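Local coordinates for Pgp2 (PDB 6XJ7), which probably trims peptidoglycan as an L,D-carboxypeptidase of the YkuD family, and directs helical cell shape through peptidoglycan binding by a pocket on its NTF2 domain, at residues Leu26-Asp31 with Ile242-Tyr247; Ala184-Trp189 with Ile258-Asp263; Arg231-Lys236 with Tyr264-Tyr269. The protein carries 1 engineered substitution. All blocks are in the same frame, centred on the assembly; numbering follows the deposited sequence. Where two conformers were deposited one is given.

Contact 1: Leu26-Asp31 with Ile242-Tyr247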
loop_
_atom_site.group_PDB
_atom_site.type_symbol
_atom_site.label_atom_id
_atom_site.label_comp_id
_atom_site.label_asym_id
_atom_site.label_seq_id
_atom_site.Cartn_x
_atom_site.Cartn_y
_atom_site.Cartn_z
ATOM N N LEU A 26 3.795 -5.093 -10.463
ATOM C CA LEU A 26 3.987 -4.154 -9.364
ATOM C C LEU A 26 2.689 -3.502 -8.901
ATOM O O LEU A 26 2.737 -2.470 -8.215
ATOM C CB LEU A 26 5.001 -3.094 -9.773
ATOM C CG LEU A 26 6.403 -3.654 -10.054
ATOM C CD1 LEU A 26 7.294 -2.514 -10.581
ATOM C CD2 LEU A 26 7.000 -4.302 -8.830
ATOM N N GLY A 27 1.552 -4.075 -9.264
ATOM C CA GLY A 27 0.247 -3.510 -8.962
ATOM C C GLY A 27 -0.550 -3.241 -10.220
ATOM O O GLY A 27 -0.045 -3.244 -11.340
ATOM N N TYR A 28 -1.845 -3.033 -9.997
ATOM C CA TYR A 28 -2.837 -2.728 -11.026
ATOM C C TYR A 28 -3.446 -1.388 -10.650
ATOM O O TYR A 28 -4.078 -1.265 -9.599
ATOM C CB TYR A 28 -3.876 -3.850 -11.078
ATOM C CG TYR A 28 -5.044 -3.666 -12.014
ATOM C CD1 TYR A 28 -4.866 -3.253 -13.334
ATOM C CD2 TYR A 28 -6.339 -3.948 -11.576
ATOM C CE1 TYR A 28 -5.966 -3.108 -14.184
ATOM C CE2 TYR A 28 -7.423 -3.816 -12.412
ATOM C CZ TYR A 28 -7.232 -3.404 -13.712
ATOM O OH TYR A 28 -8.321 -3.268 -14.533
ATOM N N TYR A 29 -3.238 -0.382 -11.494
ATOM C CA TYR A 29 -3.515 1.006 -11.142
ATOM C C TYR A 29 -4.484 1.662 -12.109
ATOM O O TYR A 29 -4.428 1.432 -13.320
ATOM C CB TYR A 29 -2.235 1.817 -11.109
ATOM C CG TYR A 29 -1.254 1.223 -10.118
ATOM C CD1 TYR A 29 -1.342 1.534 -8.777
ATOM C CD2 TYR A 29 -0.283 0.331 -10.522
ATOM C CE1 TYR A 29 -0.469 0.978 -7.851
ATOM C CE2 TYR A 29 0.611 -0.238 -9.595
ATOM C CZ TYR A 29 0.499 0.099 -8.262
ATOM O OH TYR A 29 1.316 -0.438 -7.306
ATOM N N ASP A 30 -5.358 2.483 -11.543
ATOM C CA ASP A 30 -6.308 3.305 -12.267
ATOM C C ASP A 30 -5.728 4.659 -12.663
ATOM O O ASP A 30 -6.362 5.385 -13.427
ATOM C CB ASP A 30 -7.550 3.494 -11.398
ATOM C CG ASP A 30 -8.749 3.945 -12.190
ATOM O OD1 ASP A 30 -9.073 3.252 -13.149
ATOM O OD2 ASP A 30 -9.362 4.973 -11.864
ATOM N N ASP A 31 -4.532 4.980 -12.172
ATOM C CA ASP A 31 -3.794 6.193 -12.463
ATOM C C ASP A 31 -2.447 5.807 -13.043
ATOM O O ASP A 31 -1.942 4.701 -12.822
ATOM C CB ASP A 31 -3.566 7.038 -11.209
ATOM C CG ASP A 31 -4.845 7.376 -10.497
ATOM O OD1 ASP A 31 -5.063 6.967 -9.318
ATOM O OD2 ASP A 31 -5.663 8.044 -11.149
ATOM N N ILE A 242 -9.251 2.701 -8.235
ATOM C CA ILE A 242 -8.709 1.569 -7.503
ATOM C C ILE A 242 -7.240 1.354 -7.870
ATOM O O ILE A 242 -6.898 1.161 -9.041
ATOM C CB ILE A 242 -9.523 0.309 -7.775
ATOM C CG1 ILE A 242 -10.977 0.522 -7.367
ATOM C CG2 ILE A 242 -8.892 -0.875 -7.024
ATOM C CD1 ILE A 242 -11.885 -0.623 -7.826
ATOM N N ASN A 243 -6.386 1.310 -6.851
ATOM C CA ASN A 243 -4.953 1.071 -7.012
ATOM C C ASN A 243 -4.625 -0.064 -6.055
ATOM O O ASN A 243 -4.654 0.131 -4.838
ATOM C CB ASN A 243 -4.131 2.319 -6.679
ATOM C CG ASN A 243 -4.296 3.423 -7.706
ATOM O OD1 ASN A 243 -4.339 3.156 -8.891
ATOM N ND2 ASN A 243 -4.391 4.668 -7.243
ATOM N N ILE A 244 -4.340 -1.243 -6.593
ATOM C CA ILE A 244 -4.119 -2.427 -5.773
ATOM C C ILE A 244 -2.678 -2.861 -5.966
ATOM O O ILE A 244 -2.207 -2.999 -7.102
ATOM C CB ILE A 244 -5.120 -3.547 -6.105
ATOM C CG1 ILE A 244 -4.728 -4.797 -5.357
ATOM C CG2 ILE A 244 -5.140 -3.862 -7.555
ATOM C CD1 ILE A 244 -5.874 -5.835 -5.265
ATOM N N SER A 245 -1.977 -3.036 -4.855
ATOM C CA SER A 245 -0.532 -3.161 -4.879
ATOM C C SER A 245 -0.076 -4.363 -4.052
ATOM O O SER A 245 -0.603 -4.592 -2.960
ATOM C CB SER A 245 0.118 -1.893 -4.310
ATOM O OG SER A 245 -0.294 -0.739 -5.028
ATOM N N PRO A 246 0.924 -5.098 -4.523
ATOM C CA PRO A 246 1.513 -6.124 -3.662
ATOM C C PRO A 246 2.211 -5.460 -2.497
ATOM O O PRO A 246 2.802 -4.379 -2.617
ATOM C CB PRO A 246 2.508 -6.841 -4.583
ATOM C CG PRO A 246 2.933 -5.801 -5.519
ATOM C CD PRO A 246 1.724 -4.894 -5.744
ATOM N N TYR A 247 2.160 -6.145 -1.361
ATOM C CA TYR A 247 2.595 -5.592 -0.083
ATOM C C TYR A 247 3.647 -6.522 0.506
ATOM O O TYR A 247 3.303 -7.534 1.152
ATOM C CB TYR A 247 1.420 -5.423 0.880
ATOM C CG TYR A 247 1.725 -4.539 2.069
ATOM C CD1 TYR A 247 2.396 -5.039 3.176
ATOM C CD2 TYR A 247 1.379 -3.192 2.075
ATOM C CE1 TYR A 247 2.672 -4.230 4.271
ATOM C CE2 TYR A 247 1.653 -2.383 3.158
ATOM C CZ TYR A 247 2.315 -2.900 4.240
ATOM O OH TYR A 247 2.583 -2.088 5.308
#
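Tyr-28 and Ile-244 form an antiparallel hydrogen-bonded pair. Through it the short strand 28-29 joins strand 236-246 in the curved sheet of the NTF2-like domain. Tyr-28 N bonds to Ile-244 O at 2.9 Å, and Ile-244 N bonds back to Tyr-28 O at 3.0 Å. The second bond is nearly straight, 174° at the hydrogen. On the same face, Ile-244 CG2 touches Tyr-28 CB at 3.7 Å and lies at the edge of the Tyr-28 ring. Helix 176-194 meets both side chains through Ile-179.

The other face carries Tyr-29 and Asn-243. Tyr-29 CG is anti to the carbonyl carbon (chi1 -58°), which sends the ring along strand 236-246 and its hydroxyl as far as Ser-245. Tyr-29 OH donates to Leu-26 O at 2.6 Å, in the carbonyl plane and on a lone pair. Ser-245 OG is 2.8 Å from Tyr-29 OH. The phenol is thus held close to its own chain and to the neighbouring strand. Phe-84 of strand 83-86 packs against this end, and Tyr-50 meets the Tyr-29 ring edge to face.

Gly-27 packs its CA against Ile-244 O, close to this hydroxyl. At its phi of 121° a CB would be jammed against Leu-26 O and run into Tyr-29 OH. Next to it, the Pro-246 ring presses CD on Leu-26 C.

The Asn-243 amide grips the turn after strand 28-29 with both ends. Its OD1 accepts from Asp-30 N at 2.9 Å. Its ND2 donates to Asp-31 OD1 at 3.2 Å, met on the anti side of the carboxylate.

Contact 2: Ala184-Trp189 with Ile258-Asp263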
loop_
_atom_site.group_PDB
_atom_site.type_symbol
_atom_site.label_atom_id
_atom_site.label_comp_id
_atom_site.label_asym_id
_atom_site.label_seq_id
_atom_site.Cartn_x
_atom_site.Cartn_y
_atom_site.Cartn_z
ATOM N N ALA A 184 -12.742 -9.006 -6.941
ATOM C CA ALA A 184 -14.038 -9.655 -6.801
ATOM C C ALA A 184 -14.491 -9.621 -5.355
ATOM O O ALA A 184 -15.662 -9.322 -5.051
ATOM C CB ALA A 184 -13.929 -11.088 -7.317
ATOM N N ASP A 185 -13.564 -9.914 -4.439
ATOM C CA ASP A 185 -13.890 -9.873 -3.021
ATOM C C ASP A 185 -14.204 -8.455 -2.574
ATOM O O ASP A 185 -15.108 -8.247 -1.753
ATOM C CB ASP A 185 -12.739 -10.439 -2.197
ATOM C CG ASP A 185 -12.640 -11.943 -2.278
ATOM O OD1 ASP A 185 -13.653 -12.601 -2.626
ATOM O OD2 ASP A 185 -11.549 -12.453 -1.953
ATOM N N LEU A 186 -13.457 -7.471 -3.080
ATOM C CA LEU A 186 -13.713 -6.079 -2.712
ATOM C C LEU A 186 -15.166 -5.697 -2.978
ATOM O O LEU A 186 -15.836 -5.103 -2.130
ATOM C CB LEU A 186 -12.755 -5.171 -3.495
ATOM C CG LEU A 186 -12.853 -3.677 -3.237
ATOM C CD1 LEU A 186 -12.316 -3.386 -1.870
ATOM C CD2 LEU A 186 -12.119 -2.899 -4.325
ATOM N N PHE A 187 -15.675 -6.030 -4.159
ATOM C CA PHE A 187 -17.045 -5.682 -4.490
ATOM C C PHE A 187 -18.058 -6.616 -3.859
ATOM O O PHE A 187 -19.218 -6.227 -3.680
ATOM C CB PHE A 187 -17.175 -5.634 -6.007
ATOM C CG PHE A 187 -16.538 -4.400 -6.571
ATOM C CD1 PHE A 187 -17.287 -3.248 -6.740
ATOM C CD2 PHE A 187 -15.207 -4.392 -6.916
ATOM C CE1 PHE A 187 -16.709 -2.085 -7.245
ATOM C CE2 PHE A 187 -14.629 -3.230 -7.427
ATOM C CZ PHE A 187 -15.403 -2.089 -7.599
ATOM N N THR A 188 -17.657 -7.818 -3.500
ATOM C CA THR A 188 -18.567 -8.663 -2.730
ATOM C C THR A 188 -18.724 -8.096 -1.326
ATOM O O THR A 188 -19.821 -8.091 -0.759
ATOM C CB THR A 188 -18.048 -10.104 -2.709
ATOM O OG1 THR A 188 -17.909 -10.580 -4.051
ATOM C CG2 THR A 188 -19.008 -11.010 -1.971
ATOM N N TRP A 189 -17.618 -7.618 -0.764
ATOM C CA TRP A 189 -17.640 -6.883 0.492
ATOM C C TRP A 189 -18.504 -5.631 0.382
ATOM O O TRP A 189 -19.290 -5.325 1.287
ATOM C CB TRP A 189 -16.194 -6.556 0.861
ATOM C CG TRP A 189 -15.956 -5.652 1.999
ATOM C CD1 TRP A 189 -16.121 -5.933 3.323
ATOM C CD2 TRP A 189 -15.434 -4.327 1.933
ATOM N NE1 TRP A 189 -15.751 -4.868 4.073
ATOM C CE2 TRP A 189 -15.310 -3.868 3.248
ATOM C CE3 TRP A 189 -15.029 -3.501 0.892
ATOM C CZ2 TRP A 189 -14.833 -2.605 3.549
ATOM C CZ3 TRP A 189 -14.567 -2.240 1.198
ATOM C CH2 TRP A 189 -14.468 -1.811 2.513
ATOM N N ILE A 258 -5.099 -2.144 -0.997
ATOM C CA ILE A 258 -6.154 -1.789 -1.941
ATOM C C ILE A 258 -6.553 -0.376 -1.565
ATOM O O ILE A 258 -7.196 -0.160 -0.536
ATOM C CB ILE A 258 -7.351 -2.734 -1.878
ATOM C CG1 ILE A 258 -6.924 -4.199 -1.965
ATOM C CG2 ILE A 258 -8.363 -2.347 -2.995
ATOM C CD1 ILE A 258 -8.108 -5.159 -1.779
ATOM N N SER A 259 -6.124 0.591 -2.347
ATOM C CA SER A 259 -6.511 1.976 -2.123
ATOM C C SER A 259 -7.527 2.340 -3.190
ATOM O O SER A 259 -7.431 1.900 -4.336
ATOM C CB SER A 259 -5.302 2.921 -2.162
ATOM O OG SER A 259 -4.848 3.113 -3.474
ATOM N N PHE A 260 -8.536 3.090 -2.788
ATOM C CA PHE A 260 -9.637 3.405 -3.676
ATOM C C PHE A 260 -10.378 4.575 -3.074
ATOM O O PHE A 260 -10.288 4.858 -1.877
ATOM C CB PHE A 260 -10.623 2.250 -3.893
ATOM C CG PHE A 260 -11.132 1.619 -2.616
ATOM C CD1 PHE A 260 -12.428 1.845 -2.174
ATOM C CD2 PHE A 260 -10.305 0.806 -1.855
ATOM C CE1 PHE A 260 -12.896 1.251 -1.012
ATOM C CE2 PHE A 260 -10.759 0.232 -0.681
ATOM C CZ PHE A 260 -12.069 0.456 -0.257
ATOM N N TYR A 261 -11.117 5.233 -3.927
ATOM C CA TYR A 261 -11.984 6.307 -3.496
ATOM C C TYR A 261 -13.364 5.749 -3.180
ATOM O O TYR A 261 -13.924 4.965 -3.950
ATOM C CB TYR A 261 -12.045 7.376 -4.578
ATOM C CG TYR A 261 -12.624 8.645 -4.055
ATOM C CD1 TYR A 261 -11.860 9.517 -3.293
ATOM C CD2 TYR A 261 -13.948 8.958 -4.284
ATOM C CE1 TYR A 261 -12.403 10.707 -2.805
ATOM C CE2 TYR A 261 -14.489 10.155 -3.809
ATOM C CZ TYR A 261 -13.724 10.996 -3.068
ATOM O OH TYR A 261 -14.278 12.163 -2.595
ATOM N N GLU A 262 -13.888 6.142 -2.029
ATOM C CA GLU A 262 -15.137 5.637 -1.487
ATOM C C GLU A 262 -16.163 6.760 -1.499
ATOM O O GLU A 262 -15.878 7.869 -1.038
ATOM C CB GLU A 262 -14.889 5.160 -0.062
ATOM C CG GLU A 262 -15.628 4.019 0.439
ATOM C CD GLU A 262 -14.994 3.537 1.715
ATOM O OE1 GLU A 262 -14.479 2.388 1.733
ATOM O OE2 GLU A 262 -14.961 4.340 2.680
ATOM N N ASP A 263 -17.341 6.468 -2.029
ATOM C CA ASP A 263 -18.429 7.421 -2.139
ATOM C C ASP A 263 -19.681 6.741 -1.606
ATOM O O ASP A 263 -20.172 5.788 -2.214
ATOM C CB ASP A 263 -18.603 7.847 -3.585
ATOM C CG ASP A 263 -19.432 9.079 -3.719
ATOM O OD1 ASP A 263 -20.293 9.317 -2.843
ATOM O OD2 ASP A 263 -19.200 9.799 -4.694
#
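Leu-186 supplies the aliphatic part of this contact and uses both of its methyls. CD2 touches Ile-258 CG2 at 4.0 Å. CD1 rests near the Phe-260 ring, 4.1 Å from CE2. The leucine CG is anti to the backbone N (chi1 -179°), which sends the branch out from the helix toward the strand. The leucine and its two partners point at each other's backbones and pass flank to flank. Leu-277 and Phe-239, from the strands on the two sides of 254-265, also touch Leu-186.

The aromatic part is Trp-189 against Phe-260. The six-membered ring of the indole brings CZ3 to 4.0 Å from Phe-260 CZ, which lies near the plane of the indole at its edge. This meeting is therefore no face-to-face stack.

Both groups belong to the core of the NTF2-like fold, in which a long helix packs on the curved antiparallel sheet. Here helix 184-189 passes strand 258-263 at 11.6 Å between axes, with a crossing angle of -50°. Ile-258 and Phe-260, two residues apart, turn to the helix from the same face of the strand.

Polar groups play a small part across the interface. Glu-262 OE1 comes within 4.3 Å of Trp-189 CH2, without a hydrogen bond. The indole NE1 is instead bonded to Tyr-205 OH, and Tyr-201 has its ring nearly parallel to the indole. Within the helix, Thr-188 OG1 donates to Ala-184 O at 2.8 Å. Thr-188 N reaches the same oxygen from the opposite face of its carbonyl plane.

Contact 3: Arg231-Lys236 with Tyr264-Tyr269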
loop_
_atom_site.group_PDB
_atom_site.type_symbol
_atom_site.label_atom_id
_atom_site.label_comp_id
_atom_site.label_asym_id
_atom_site.label_seq_id
_atom_site.Cartn_x
_atom_site.Cartn_y
_atom_site.Cartn_z
ATOM N N ARG A 231 -30.010 -1.537 11.261
ATOM C CA ARG A 231 -30.913 -0.491 10.796
ATOM C C ARG A 231 -31.341 -0.672 9.346
ATOM O O ARG A 231 -32.348 -0.081 8.938
ATOM C CB ARG A 231 -30.250 0.869 10.967
ATOM C CG ARG A 231 -29.850 1.164 12.406
ATOM C CD ARG A 231 -29.537 2.639 12.622
ATOM N NE ARG A 231 -28.160 3.010 12.289
ATOM C CZ ARG A 231 -27.152 3.008 13.152
ATOM N NH1 ARG A 231 -25.946 3.385 12.756
ATOM N NH2 ARG A 231 -27.344 2.631 14.411
ATOM N N LYS A 232 -30.591 -1.442 8.561
ATOM C CA LYS A 232 -30.996 -1.880 7.216
ATOM C C LYS A 232 -31.377 -0.710 6.317
ATOM O O LYS A 232 -32.215 -0.842 5.423
ATOM C CB LYS A 232 -32.142 -2.900 7.275
ATOM C CG LYS A 232 -31.719 -4.337 7.052
ATOM C CD LYS A 232 -30.652 -4.785 8.052
ATOM C CE LYS A 232 -30.220 -6.223 7.803
ATOM N NZ LYS A 232 -29.078 -6.631 8.677
ATOM N N GLU A 233 -30.762 0.443 6.531
ATOM C CA GLU A 233 -31.082 1.592 5.698
ATOM C C GLU A 233 -30.568 1.385 4.277
ATOM O O GLU A 233 -29.635 0.610 4.028
ATOM C CB GLU A 233 -30.520 2.870 6.310
ATOM C CG GLU A 233 -29.112 2.780 6.779
ATOM C CD GLU A 233 -28.688 4.035 7.496
ATOM O OE1 GLU A 233 -29.383 5.058 7.325
ATOM O OE2 GLU A 233 -27.675 4.005 8.228
ATOM N N ASP A 234 -31.234 2.025 3.331
ATOM C CA ASP A 234 -30.809 1.947 1.947
ATOM C C ASP A 234 -29.469 2.658 1.805
ATOM O O ASP A 234 -29.314 3.802 2.242
ATOM C CB ASP A 234 -31.842 2.587 1.011
ATOM C CG ASP A 234 -33.138 1.812 0.957
ATOM O OD1 ASP A 234 -33.143 0.615 1.316
ATOM O OD2 ASP A 234 -34.151 2.402 0.539
ATOM N N LYS A 235 -28.506 1.977 1.203
ATOM C CA LYS A 235 -27.177 2.532 0.987
ATOM C C LYS A 235 -26.875 2.497 -0.493
ATOM O O LYS A 235 -27.290 1.585 -1.197
ATOM C CB LYS A 235 -26.087 1.740 1.735
ATOM C CG LYS A 235 -26.240 1.774 3.222
ATOM C CD LYS A 235 -25.396 0.693 3.918
ATOM C CE LYS A 235 -25.857 0.502 5.358
ATOM N NZ LYS A 235 -25.072 -0.513 6.075
ATOM N N LYS A 236 -26.105 3.476 -0.955
ATOM C CA LYS A 236 -25.497 3.412 -2.273
ATOM C C LYS A 236 -24.025 3.732 -2.094
ATOM O O LYS A 236 -23.685 4.782 -1.531
ATOM C CB LYS A 236 -26.136 4.395 -3.259
ATOM C CG LYS A 236 -27.647 4.278 -3.324
ATOM C CD LYS A 236 -28.095 2.956 -3.930
ATOM C CE LYS A 236 -29.620 2.822 -3.911
ATOM N NZ LYS A 236 -30.058 1.618 -4.659
ATOM N N TYR A 264 -20.190 7.238 -0.484
ATOM C CA TYR A 264 -21.189 6.563 0.334
ATOM C C TYR A 264 -22.379 7.493 0.504
ATOM O O TYR A 264 -22.213 8.639 0.940
ATOM C CB TYR A 264 -20.587 6.220 1.696
ATOM C CG TYR A 264 -21.501 5.568 2.699
ATOM C CD1 TYR A 264 -21.506 4.194 2.868
ATOM C CD2 TYR A 264 -22.342 6.327 3.504
ATOM C CE1 TYR A 264 -22.338 3.585 3.791
ATOM C CE2 TYR A 264 -23.176 5.732 4.433
ATOM C CZ TYR A 264 -23.172 4.363 4.578
ATOM O OH TYR A 264 -23.998 3.765 5.507
ATOM N N TYR A 265 -23.561 6.989 0.187
ATOM C CA TYR A 265 -24.797 7.749 0.298
ATOM C C TYR A 265 -25.821 6.958 1.102
ATOM O O TYR A 265 -26.091 5.791 0.807
ATOM C CB TYR A 265 -25.374 8.075 -1.074
ATOM C CG TYR A 265 -26.720 8.758 -0.976
ATOM C CD1 TYR A 265 -26.814 10.136 -0.926
ATOM C CD2 TYR A 265 -27.893 8.017 -0.907
ATOM C CE1 TYR A 265 -28.037 10.760 -0.823
ATOM C CE2 TYR A 265 -29.120 8.631 -0.793
ATOM C CZ TYR A 265 -29.189 10.004 -0.756
ATOM O OH TYR A 265 -30.420 10.631 -0.649
ATOM N N THR A 266 -26.351 7.595 2.134
ATOM C CA THR A 266 -27.652 7.292 2.703
ATOM C C THR A 266 -28.414 8.604 2.803
ATOM O O THR A 266 -27.846 9.690 2.667
ATOM C CB THR A 266 -27.571 6.650 4.087
ATOM O OG1 THR A 266 -27.025 7.585 5.031
ATOM C CG2 THR A 266 -26.724 5.391 4.062
ATOM N N LYS A 267 -29.715 8.494 3.062
ATOM C CA LYS A 267 -30.544 9.683 3.178
ATOM C C LYS A 267 -29.969 10.680 4.177
ATOM O O LYS A 267 -29.833 11.862 3.861
ATOM C CB LYS A 267 -31.966 9.281 3.572
ATOM C CG LYS A 267 -32.893 10.456 3.744
ATOM C CD LYS A 267 -34.346 10.022 3.770
ATOM C CE LYS A 267 -35.286 11.219 3.803
ATOM N NZ LYS A 267 -35.170 11.975 5.085
ATOM N N ASN A 268 -29.611 10.223 5.378
ATOM C CA ASN A 268 -29.215 11.103 6.477
ATOM C C ASN A 268 -27.707 11.277 6.633
ATOM O O ASN A 268 -27.279 12.123 7.422
ATOM C CB ASN A 268 -29.746 10.573 7.806
ATOM C CG ASN A 268 -31.256 10.575 7.882
ATOM O OD1 ASN A 268 -31.922 11.400 7.256
ATOM N ND2 ASN A 268 -31.803 9.647 8.662
ATOM N N TYR A 269 -26.900 10.493 5.937
ATOM C CA TYR A 269 -25.458 10.487 6.168
ATOM C C TYR A 269 -24.784 10.194 4.842
ATOM O O TYR A 269 -25.046 9.155 4.248
ATOM C CB TYR A 269 -25.054 9.446 7.221
ATOM C CG TYR A 269 -23.553 9.366 7.431
ATOM C CD1 TYR A 269 -22.841 8.224 7.096
ATOM C CD2 TYR A 269 -22.846 10.441 7.944
ATOM C CE1 TYR A 269 -21.469 8.156 7.281
ATOM C CE2 TYR A 269 -21.480 10.379 8.130
ATOM C CZ TYR A 269 -20.797 9.240 7.793
ATOM O OH TYR A 269 -19.433 9.184 7.986
HETATM O O HOH W 1 -25.010 5.297 7.410
HETATM O O HOH W 2 -27.293 6.772 7.545
HETATM O O HOH W 3 -30.359 7.601 6.370
HETATM O O HOH W 4 -30.865 5.840 3.083
HETATM O O HOH W 5 -22.853 1.509 6.628
#
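The Tyr-264 ring ends in a hydroxyl that meets the aliphatic chain of Lys-235. CD of the lysine is 3.7 Å from Tyr-264 OH and approaches the ring obliquely. Phe-271 of the next strand stacks on the same tyrosine. The Tyr-265 ring lies on the opposite side of its strand, with Lys-236 CG oblique to it.

The backbones form one antiparallel hydrogen-bonded pair, Lys-236 with Tyr-265. Lys-236 N bonds to Tyr-265 O at 2.9 Å, and Tyr-265 N to Lys-236 O at 2.8 Å. This is where strand 236-246 of the NTF2-like sheet begins, after the loop that follows helix 218-229.

Lys-235 and Thr-266 run alongside each other in the same direction, with Lys-235 CG 3.7 Å from Thr-266 CG2. The lysine chain is extended beyond CG, and its NZ goes on to Ser-196 OG, Trp-193 O and, through water 5, Tyr-264 OH. The threonine methyl also touches Asp-234 O. Its hydroxyl turns back to its own hairpin: Thr-266 OG1 donates to Tyr-269 O at 2.6 Å, on a lone pair in the carbonyl plane. Thr-266 N bonds to the same oxygen, which closes the turn at Lys-267 and Asn-268.

Glu-233 reaches across through water. Water 1 links its OE2 to Tyr-264 OH, and water 3 donates to Glu-233 OE1 at 2.9 Å while accepting from Asn-268 N. Water 2 donates to Thr-266 OG1 and weakly to Glu-233 OE1. Several waters giving protons to one carboxylate are consistent with an ionised Glu-233, whose hold on the hairpin is largely solvent-mediated.

How the contacts relate
From the N terminus, 26-31 comes first, and contact 1 closes the longest loop, with 210 residues between its segments. Helix segment 184-189 opens contact 2, which closes at 258-263 after 68 residues. Segment 231-236 opens contact 3, closed at 264-269 after 27. The segments of each pair of contacts alternate, so all three cross and none encloses another. Segments 258-263 and 264-269 adjoin, the second taking the end of strand 254-265 and the turn after it. Contacts 1 and 2 touch by a probable hydrogen bond from Asn-243 N to Ser-259 O and by packing of Ile-242 and Ile-244. Together they tie the N-terminal region, helix 176-194 and the loop after helix 218-229 to one sheet.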